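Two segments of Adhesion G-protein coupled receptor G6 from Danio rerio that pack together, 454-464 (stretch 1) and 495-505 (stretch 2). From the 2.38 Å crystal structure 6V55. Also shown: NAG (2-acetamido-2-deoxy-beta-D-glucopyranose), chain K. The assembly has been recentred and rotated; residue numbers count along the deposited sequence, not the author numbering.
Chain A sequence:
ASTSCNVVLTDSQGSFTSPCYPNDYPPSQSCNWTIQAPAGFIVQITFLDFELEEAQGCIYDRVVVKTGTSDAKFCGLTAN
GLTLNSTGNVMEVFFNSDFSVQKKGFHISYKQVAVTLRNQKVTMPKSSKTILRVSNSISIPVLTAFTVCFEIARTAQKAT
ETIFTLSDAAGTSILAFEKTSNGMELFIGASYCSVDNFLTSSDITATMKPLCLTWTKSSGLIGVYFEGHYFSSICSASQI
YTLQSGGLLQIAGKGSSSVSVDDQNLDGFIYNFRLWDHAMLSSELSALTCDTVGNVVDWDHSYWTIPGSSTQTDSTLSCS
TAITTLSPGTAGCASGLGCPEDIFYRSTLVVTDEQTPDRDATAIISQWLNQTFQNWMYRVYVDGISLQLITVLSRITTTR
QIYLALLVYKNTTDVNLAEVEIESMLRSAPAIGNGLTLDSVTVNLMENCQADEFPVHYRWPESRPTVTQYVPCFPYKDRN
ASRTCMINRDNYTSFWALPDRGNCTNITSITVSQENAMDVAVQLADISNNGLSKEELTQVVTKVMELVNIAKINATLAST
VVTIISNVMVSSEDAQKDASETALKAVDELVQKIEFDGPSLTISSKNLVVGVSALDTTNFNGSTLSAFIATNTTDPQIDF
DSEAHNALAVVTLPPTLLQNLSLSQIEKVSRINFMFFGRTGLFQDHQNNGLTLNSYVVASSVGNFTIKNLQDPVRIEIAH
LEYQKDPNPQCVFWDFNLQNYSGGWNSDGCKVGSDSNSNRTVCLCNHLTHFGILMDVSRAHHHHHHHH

Stretch 1 (454-464) FPVHYRWPESR
Stretch 2, residues 495-505: FWALPDRGNCT

The two stretches pack mainly through side chains; no hydrogen bond crosses between them, and 503 Å² is buried, both sides summed. Their chains run in roughly opposite directions, with CA atoms 7.7 Å apart at Phe-454 and Pro-499 and 9.3 Å apart at Ser-463 and Trp-496.

Stretch 1 opens with a cis peptide bond before Pro-455 (phi/psi -76/-165) and a type II turn from Pro-455 to Tyr-458, closed by Tyr-458 N to Pro-455 O at 3.1 Å; His-457 takes the left-handed conformation (68/16). Residues 459-460 are extended. The Trp-460 indole (chi1 -52°, chi2 93°) folds back so that NE1 donates to Phe-454 O at 2.7 Å, which anchors the ring within its own stretch, with CZ2 turned to Pro-499. Stretch 2 enters as a strand at 495-496, and Pro-499 (-72/142) stays extended.

Pro-499 is the central bump. Its CB lies 3.6 Å from Trp-460 CZ2, its CD 3.8 Å from CD2 at the edge of the Phe-454 ring (chi1 t), and its CG 4.3 Å from Pro-455 CD, so it fills a hollow walled by three rings. Leu-498 (m, t) points away at CB, yet its CD2 reaches Phe-454 CE2 at 4.0 Å.

At one end, Trp-496 (chi1 -87°, chi2 122°) sets CZ2 3.9 Å from Trp-460 CB and 3.3 Å from Pro-461 O, while CH2 meets Ser-463 OG at 3.3 Å. Ser-463 OG donates to Pro-461 O (3.0 Å). The indoles meet obliquely, planes at 48°.

At the other end, Arg-501 (m, t, m, chi4 125°) drapes over Tyr-458 (chi1 -75°, chi2 -96°): CD sits 3.7 Å from the Tyr-458 ring centroid, a CH-pi contact, and NE lies 3.5 Å from Pro-455 CG, which covers a guanidinium face. After a type I turn, Arg-501 to Cys-504, Cys-504 SG lies at the ring edge, 3.4 Å from Tyr-458 OH. Asn-503 ND2 carries the NAG at C1 (1.4 Å).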

ATOM      1  N   PHE A 454     -15.353   2.658  12.575  1.00 26.37           N
ATOM      2  CA  PHE A 454     -16.330   2.723  13.660  1.00 27.33           C
ATOM      3  C   PHE A 454     -15.895   1.806  14.802  1.00 27.24           C
ATOM      4  O   PHE A 454     -15.623   0.620  14.567  1.00 29.60           O
ATOM      5  CB  PHE A 454     -17.750   2.357  13.224  1.00 31.19           C
ATOM      6  CG  PHE A 454     -18.738   2.394  14.363  1.00 30.60           C
ATOM      7  CD1 PHE A 454     -19.034   3.604  15.001  1.00 33.40           C
ATOM      8  CD2 PHE A 454     -19.318   1.222  14.836  1.00 25.08           C
ATOM      9  CE1 PHE A 454     -19.907   3.646  16.077  1.00 28.89           C
ATOM     10  CE2 PHE A 454     -20.199   1.256  15.896  1.00 26.59           C
ATOM     11  CZ  PHE A 454     -20.493   2.469  16.521  1.00 28.09           C
ATOM     12  N   PRO A 455     -15.706   2.338  16.035  1.00 23.33           N
ATOM     13  CA  PRO A 455     -15.648   3.764  16.376  1.00 24.27           C
ATOM     14  C   PRO A 455     -14.303   4.384  15.967  1.00 30.09           C
ATOM     15  O   PRO A 455     -13.594   3.774  15.152  1.00 38.16           O
ATOM     16  CB  PRO A 455     -15.820   3.770  17.896  1.00 21.76           C
ATOM     17  CG  PRO A 455     -15.238   2.495  18.336  1.00 20.80           C
ATOM     18  CD  PRO A 455     -15.545   1.494  17.235  1.00 20.82           C
ATOM     19  N   VAL A 456     -13.980   5.575  16.477  1.00 25.30           N
ATOM     20  CA  VAL A 456     -12.767   6.252  16.044  1.00 21.95           C
ATOM     21  C   VAL A 456     -11.548   5.468  16.538  1.00 25.39           C
ATOM     22  O   VAL A 456     -11.618   4.768  17.566  1.00 28.34           O
ATOM     23  CB  VAL A 456     -12.813   7.721  16.505  1.00 23.30           C
ATOM     24  CG1 VAL A 456     -12.583   7.865  18.010  1.00 25.49           C
ATOM     25  CG2 VAL A 456     -11.826   8.588  15.720  1.00 23.75           C
ATOM     26  N   HIS A 457     -10.515   5.419  15.675  1.00 21.51           N
ATOM     27  CA  HIS A 457      -9.297   4.598  15.742  1.00 22.83           C
ATOM     28  C   HIS A 457      -9.554   3.104  15.559  1.00 26.12           C
ATOM     29  O   HIS A 457      -8.665   2.291  15.838  1.00 26.72           O
ATOM     30  CB  HIS A 457      -8.471   4.806  17.024  1.00 28.60           C
ATOM     31  CG  HIS A 457      -8.403   6.227  17.485  1.00 30.02           C
ATOM     32  ND1 HIS A 457      -7.516   7.137  16.951  1.00 30.05           N
ATOM     33  CD2 HIS A 457      -9.134   6.901  18.406  1.00 29.12           C
ATOM     34  CE1 HIS A 457      -7.698   8.309  17.531  1.00 30.14           C
ATOM     35  NE2 HIS A 457      -8.676   8.193  18.415  1.00 30.63           N
ATOM     36  N   TYR A 458     -10.712   2.694  15.044  1.00 25.93           N
ATOM     37  CA  TYR A 458     -10.937   1.282  14.702  1.00 21.21           C
ATOM     38  C   TYR A 458     -11.235   1.237  13.213  1.00 18.92           C
ATOM     39  O   TYR A 458     -12.393   1.357  12.801  1.00 23.88           O
ATOM     40  CB  TYR A 458     -12.068   0.668  15.513  1.00 17.13           C
ATOM     41  CG  TYR A 458     -11.660   0.387  16.921  1.00 17.10           C
ATOM     42  CD1 TYR A 458     -11.223  -0.877  17.293  1.00 17.16           C
ATOM     43  CD2 TYR A 458     -11.681   1.398  17.882  1.00 17.04           C
ATOM     44  CE1 TYR A 458     -10.818  -1.133  18.598  1.00 21.30           C
ATOM     45  CE2 TYR A 458     -11.275   1.159  19.189  1.00 17.02           C
ATOM     46  CZ  TYR A 458     -10.843  -0.112  19.543  1.00 21.03           C
ATOM     47  OH  TYR A 458     -10.435  -0.357  20.845  1.00 23.48           O
ATOM     48  N   ARG A 459     -10.198   1.072  12.405  1.00 17.12           N
ATOM     49  CA  ARG A 459     -10.322   1.206  10.962  1.00 17.20           C
ATOM     50  C   ARG A 459     -10.447  -0.180  10.335  1.00 22.47           C
ATOM     51  O   ARG A 459      -9.482  -0.949  10.296  1.00 23.49           O
ATOM     52  CB  ARG A 459      -9.138   1.977  10.400  1.00 17.17           C
ATOM     53  CG  ARG A 459      -9.185   3.438  10.704  1.00 17.10           C
ATOM     54  CD  ARG A 459      -8.408   4.205   9.673  1.00 20.49           C
ATOM     55  NE  ARG A 459      -8.216   5.587  10.097  1.00 29.62           N
ATOM     56  CZ  ARG A 459      -7.364   6.437   9.523  1.00 33.20           C
ATOM     57  NH1 ARG A 459      -6.632   6.043   8.486  1.00 31.50           N
ATOM     58  NH2 ARG A 459      -7.252   7.686   9.976  1.00 32.16           N
ATOM     59  N   TRP A 460     -11.616  -0.487   9.856  1.00 23.49           N
ATOM     60  CA  TRP A 460     -11.852  -1.836   9.377  1.00 23.50           C
ATOM     61  C   TRP A 460     -11.654  -1.859   7.875  1.00 24.64           C
ATOM     62  O   TRP A 460     -12.200  -0.994   7.190  1.00 27.77           O
ATOM     63  CB  TRP A 460     -13.266  -2.280   9.722  1.00 17.59           C
ATOM     64  CG  TRP A 460     -13.602  -2.112  11.160  1.00 17.52           C
ATOM     65  CD1 TRP A 460     -14.216  -1.036  11.754  1.00 17.46           C
ATOM     66  CD2 TRP A 460     -13.329  -3.044  12.209  1.00 17.56           C
ATOM     67  NE1 TRP A 460     -14.326  -1.237  13.113  1.00 17.44           N
ATOM     68  CE2 TRP A 460     -13.796  -2.465  13.417  1.00 17.49           C
ATOM     69  CE3 TRP A 460     -12.709  -4.302  12.251  1.00 17.66           C
ATOM     70  CZ2 TRP A 460     -13.683  -3.105  14.643  1.00 17.52           C
ATOM     71  CZ3 TRP A 460     -12.603  -4.946  13.481  1.00 19.30           C
ATOM     72  CH2 TRP A 460     -13.095  -4.338  14.660  1.00 18.78           C
ATOM     73  N   PRO A 461     -10.869  -2.786   7.326  1.00 21.72           N
ATOM     74  CA  PRO A 461     -10.664  -2.823   5.871  1.00 24.32           C
ATOM     75  C   PRO A 461     -11.849  -3.455   5.144  1.00 25.66           C
ATOM     76  O   PRO A 461     -12.767  -3.997   5.761  1.00 27.23           O
ATOM     77  CB  PRO A 461      -9.392  -3.666   5.708  1.00 22.03           C
ATOM     78  CG  PRO A 461      -9.336  -4.516   6.942  1.00 19.21           C
ATOM     79  CD  PRO A 461     -10.013  -3.747   8.042  1.00 17.82           C
ATOM     80  N   GLU A 462     -11.812  -3.347   3.807  1.00 25.82           N
ATOM     81  CA  GLU A 462     -12.858  -3.889   2.932  1.00 26.97           C
ATOM     82  C   GLU A 462     -12.897  -5.402   3.049  1.00 24.26           C
ATOM     83  O   GLU A 462     -11.850  -6.044   3.176  1.00 24.15           O
ATOM     84  CB  GLU A 462     -12.585  -3.501   1.471  1.00 29.59           C
ATOM     85  CG  GLU A 462     -13.736  -3.694   0.485  1.00 31.92           C
ATOM     86  CD  GLU A 462     -13.277  -3.546  -0.959  1.00 36.61           C
ATOM     87  OE1 GLU A 462     -12.271  -2.846  -1.185  1.00 38.05           O
ATOM     88  OE2 GLU A 462     -13.908  -4.133  -1.867  1.00 42.17           O
ATOM     89  N   SER A 463     -14.099  -5.976   3.067  1.00 23.37           N
ATOM     90  CA  SER A 463     -14.204  -7.401   3.357  1.00 26.36           C
ATOM     91  C   SER A 463     -15.275  -8.073   2.517  1.00 30.77           C
ATOM     92  O   SER A 463     -16.370  -7.536   2.346  1.00 36.56           O
ATOM     93  CB  SER A 463     -14.522  -7.652   4.831  1.00 27.89           C
ATOM     94  OG  SER A 463     -13.673  -6.891   5.671  1.00 34.52           O
ATOM     95  N   ARG A 464     -14.971  -9.290   2.071  1.00 33.53           N
ATOM     96  CA  ARG A 464     -15.948 -10.191   1.470  1.00 30.80           C
ATOM     97  C   ARG A 464     -16.983 -10.609   2.523  1.00 27.93           C
ATOM     98  O   ARG A 464     -16.722 -10.499   3.723  1.00 28.39           O
ATOM     99  CB  ARG A 464     -15.216 -11.398   0.863  1.00 30.43           C
ATOM    100  CG  ARG A 464     -14.388 -11.031  -0.372  1.00 32.71           C
ATOM    101  CD  ARG A 464     -13.894 -12.249  -1.147  1.00 41.92           C
ATOM    102  NE  ARG A 464     -12.426 -12.327  -1.129  1.00 46.99           N
ATOM    103  CZ  ARG A 464     -11.635 -12.274  -2.202  1.00 46.25           C
ATOM    104  NH1 ARG A 464     -12.154 -12.161  -3.425  1.00 47.51           N
ATOM    105  NH2 ARG A 464     -10.311 -12.343  -2.046  1.00 43.43           N
ATOM    106  N   PHE A 495     -23.860  -6.043   4.995  1.00 31.01           N
ATOM    107  CA  PHE A 495     -23.795  -4.946   5.947  1.00 29.83           C
ATOM    108  C   PHE A 495     -22.764  -5.284   7.016  1.00 31.31           C
ATOM    109  O   PHE A 495     -22.562  -6.455   7.357  1.00 33.01           O
ATOM    110  CB  PHE A 495     -25.166  -4.665   6.578  1.00 18.82           C
ATOM    111  CG  PHE A 495     -25.599  -5.693   7.596  1.00 20.78           C
ATOM    112  CD1 PHE A 495     -26.121  -6.912   7.191  1.00 23.45           C
ATOM    113  CD2 PHE A 495     -25.514  -5.433   8.966  1.00 18.90           C
ATOM    114  CE1 PHE A 495     -26.533  -7.861   8.128  1.00 23.25           C
ATOM    115  CE2 PHE A 495     -25.914  -6.392   9.906  1.00 19.03           C
ATOM    116  CZ  PHE A 495     -26.419  -7.595   9.485  1.00 19.20           C
ATOM    117  N   TRP A 496     -22.141  -4.248   7.565  1.00 27.20           N
ATOM    118  CA  TRP A 496     -21.272  -4.447   8.712  1.00 23.65           C
ATOM    119  C   TRP A 496     -22.106  -4.695   9.957  1.00 25.31           C
ATOM    120  O   TRP A 496     -22.917  -3.848  10.349  1.00 30.54           O
ATOM    121  CB  TRP A 496     -20.405  -3.218   8.951  1.00 20.04           C
ATOM    122  CG  TRP A 496     -19.097  -3.126   8.212  1.00 20.25           C
ATOM    123  CD1 TRP A 496     -18.715  -2.118   7.367  1.00 18.00           C
ATOM    124  CD2 TRP A 496     -17.970  -4.029   8.298  1.00 22.31           C
ATOM    125  NE1 TRP A 496     -17.440  -2.349   6.904  1.00 19.51           N
ATOM    126  CE2 TRP A 496     -16.958  -3.510   7.454  1.00 20.32           C
ATOM    127  CE3 TRP A 496     -17.727  -5.233   8.985  1.00 22.26           C
ATOM    128  CZ2 TRP A 496     -15.720  -4.152   7.279  1.00 17.98           C
ATOM    129  CZ3 TRP A 496     -16.492  -5.865   8.819  1.00 20.37           C
ATOM    130  CH2 TRP A 496     -15.508  -5.323   7.965  1.00 18.05           C
ATOM    131  N   ALA A 497     -21.848  -5.811  10.638  1.00 23.92           N
ATOM    132  CA  ALA A 497     -22.323  -5.969  12.010  1.00 24.04           C
ATOM    133  C   ALA A 497     -21.591  -5.024  12.968  1.00 31.11           C
ATOM    134  O   ALA A 497     -20.643  -4.312  12.610  1.00 32.75           O
ATOM    135  CB  ALA A 497     -22.136  -7.399  12.502  1.00 18.68           C
ATOM    136  N   LEU A 498     -22.038  -5.049  14.218  1.00 32.22           N
ATOM    137  CA  LEU A 498     -21.429  -4.239  15.257  1.00 28.89           C
ATOM    138  C   LEU A 498     -20.048  -4.785  15.617  1.00 29.17           C
ATOM    139  O   LEU A 498     -19.830  -6.004  15.584  1.00 31.73           O
ATOM    140  CB  LEU A 498     -22.314  -4.235  16.489  1.00 28.08           C
ATOM    141  CG  LEU A 498     -23.394  -3.162  16.586  1.00 27.58           C
ATOM    142  CD1 LEU A 498     -24.030  -3.337  17.937  1.00 27.61           C
ATOM    143  CD2 LEU A 498     -22.848  -1.726  16.420  1.00 23.92           C
ATOM    144  N   PRO A 499     -19.088  -3.911  15.913  1.00 26.69           N
ATOM    145  CA  PRO A 499     -17.778  -4.385  16.361  1.00 26.42           C
ATOM    146  C   PRO A 499     -17.832  -4.958  17.773  1.00 28.50           C
ATOM    147  O   PRO A 499     -18.549  -4.456  18.641  1.00 29.77           O
ATOM    148  CB  PRO A 499     -16.906  -3.125  16.306  1.00 25.03           C
ATOM    149  CG  PRO A 499     -17.848  -1.997  16.370  1.00 26.29           C
ATOM    150  CD  PRO A 499     -19.091  -2.457  15.675  1.00 27.84           C
ATOM    151  N   ASP A 500     -17.063  -6.034  17.985  1.00 27.84           N
ATOM    152  CA  ASP A 500     -16.870  -6.647  19.297  1.00 27.32           C
ATOM    153  C   ASP A 500     -15.604  -6.055  19.903  1.00 29.53           C
ATOM    154  O   ASP A 500     -14.495  -6.511  19.622  1.00 35.43           O
ATOM    155  CB  ASP A 500     -16.781  -8.166  19.174  1.00 29.70           C
ATOM    156  CG  ASP A 500     -16.451  -8.863  20.503  1.00 36.40           C
ATOM    157  OD1 ASP A 500     -16.747  -8.337  21.612  1.00 38.82           O
ATOM    158  OD2 ASP A 500     -15.897  -9.976  20.429  1.00 37.80           O
ATOM    159  N   ARG A 501     -15.768  -5.076  20.780  1.00 26.89           N
ATOM    160  CA  ARG A 501     -14.635  -4.475  21.469  1.00 27.77           C
ATOM    161  C   ARG A 501     -14.518  -4.938  22.919  1.00 27.41           C
ATOM    162  O   ARG A 501     -13.951  -4.229  23.752  1.00 29.24           O
ATOM    163  CB  ARG A 501     -14.730  -2.954  21.401  1.00 29.48           C
ATOM    164  CG  ARG A 501     -14.508  -2.449  20.000  1.00 29.94           C
ATOM    165  CD  ARG A 501     -14.288  -0.958  19.981  1.00 28.57           C
ATOM    166  NE  ARG A 501     -15.464  -0.250  20.450  1.00 28.73           N
ATOM    167  CZ  ARG A 501     -15.440   0.618  21.446  1.00 28.50           C
ATOM    168  NH1 ARG A 501     -14.294   0.886  22.054  1.00 24.48           N
ATOM    169  NH2 ARG A 501     -16.555   1.230  21.821  1.00 33.30           N
ATOM    170  N   GLY A 502     -15.022  -6.139  23.221  1.00 26.78           N
ATOM    171  CA  GLY A 502     -15.115  -6.617  24.591  1.00 27.17           C
ATOM    172  C   GLY A 502     -13.789  -6.912  25.267  1.00 31.81           C
ATOM    173  O   GLY A 502     -13.720  -6.859  26.500  1.00 37.15           O
ATOM    174  N   ASN A 503     -12.734  -7.204  24.495  1.00 30.97           N
ATOM    175  CA  ASN A 503     -11.403  -7.428  25.042  1.00 32.97           C
ATOM    176  C   ASN A 503     -10.552  -6.150  25.067  1.00 33.76           C
ATOM    177  O   ASN A 503      -9.356  -6.215  25.377  1.00 36.90           O
ATOM    178  CB  ASN A 503     -10.685  -8.530  24.246  1.00 40.57           C
ATOM    179  CG  ASN A 503     -11.399  -9.885  24.314  1.00 47.83           C
ATOM    180  OD1 ASN A 503     -12.420 -10.029  24.985  1.00 48.19           O
ATOM    181  ND2 ASN A 503     -10.850 -10.882  23.617  1.00 55.39           N
ATOM    182  N   CYS A 504     -11.141  -4.993  24.770  1.00 28.96           N
ATOM    183  CA  CYS A 504     -10.385  -3.762  24.599  1.00 27.27           C
ATOM    184  C   CYS A 504     -10.501  -2.868  25.831  1.00 31.56           C
ATOM    185  O   CYS A 504     -11.522  -2.861  26.532  1.00 34.67           O
ATOM    186  CB  CYS A 504     -10.868  -2.983  23.367  1.00 25.36           C
ATOM    187  SG  CYS A 504     -10.520  -3.685  21.740  0.63 24.72           S
ATOM    188  N   THR A 505      -9.454  -2.069  26.051  1.00 28.29           N
ATOM    189  CA  THR A 505      -9.370  -1.114  27.143  1.00 26.51           C
ATOM    190  C   THR A 505      -9.290   0.308  26.595  1.00 30.56           C
ATOM    191  O   THR A 505      -8.757   0.543  25.513  1.00 32.34           O
ATOM    192  CB  THR A 505      -8.141  -1.384  28.020  1.00 23.46           C
ATOM    193  OG1 THR A 505      -6.984  -1.443  27.181  1.00 26.63           O
ATOM    194  CG2 THR A 505      -8.277  -2.699  28.766  1.00 20.94           C
TER
HETATM  195  C1  NAG K 909     -11.400 -12.219  23.567  1.00 46.04           C
HETATM  196  C2  NAG K 909     -11.460 -12.693  22.101  1.00 50.45           C
HETATM  197  C3  NAG K 909     -11.980 -14.144  22.012  1.00 55.97           C
HETATM  198  C4  NAG K 909     -11.164 -15.073  22.911  1.00 56.77           C
HETATM  199  C5  NAG K 909     -11.156 -14.538  24.352  1.00 55.53           C
HETATM  200  C6  NAG K 909     -10.315 -15.364  25.308  1.00 54.37           C
HETATM  201  C7  NAG K 909     -11.769 -11.118  20.252  1.00 48.55           C
HETATM  202  C8  NAG K 909     -12.716 -10.202  19.540  1.00 46.12           C
HETATM  203  N2  NAG K 909     -12.271 -11.787  21.299  1.00 47.47           N
HETATM  204  O3  NAG K 909     -11.900 -14.610  20.665  1.00 56.47           O
HETATM  205  O4  NAG K 909     -11.666 -16.408  22.859  1.00 54.18           O
HETATM  206  O5  NAG K 909     -10.639 -13.190  24.374  1.00 51.70           O
HETATM  207  O6  NAG K 909      -8.943 -14.989  25.321  1.00 52.42           O
HETATM  208  O7  NAG K 909     -10.600 -11.259  19.887  1.00 50.69           O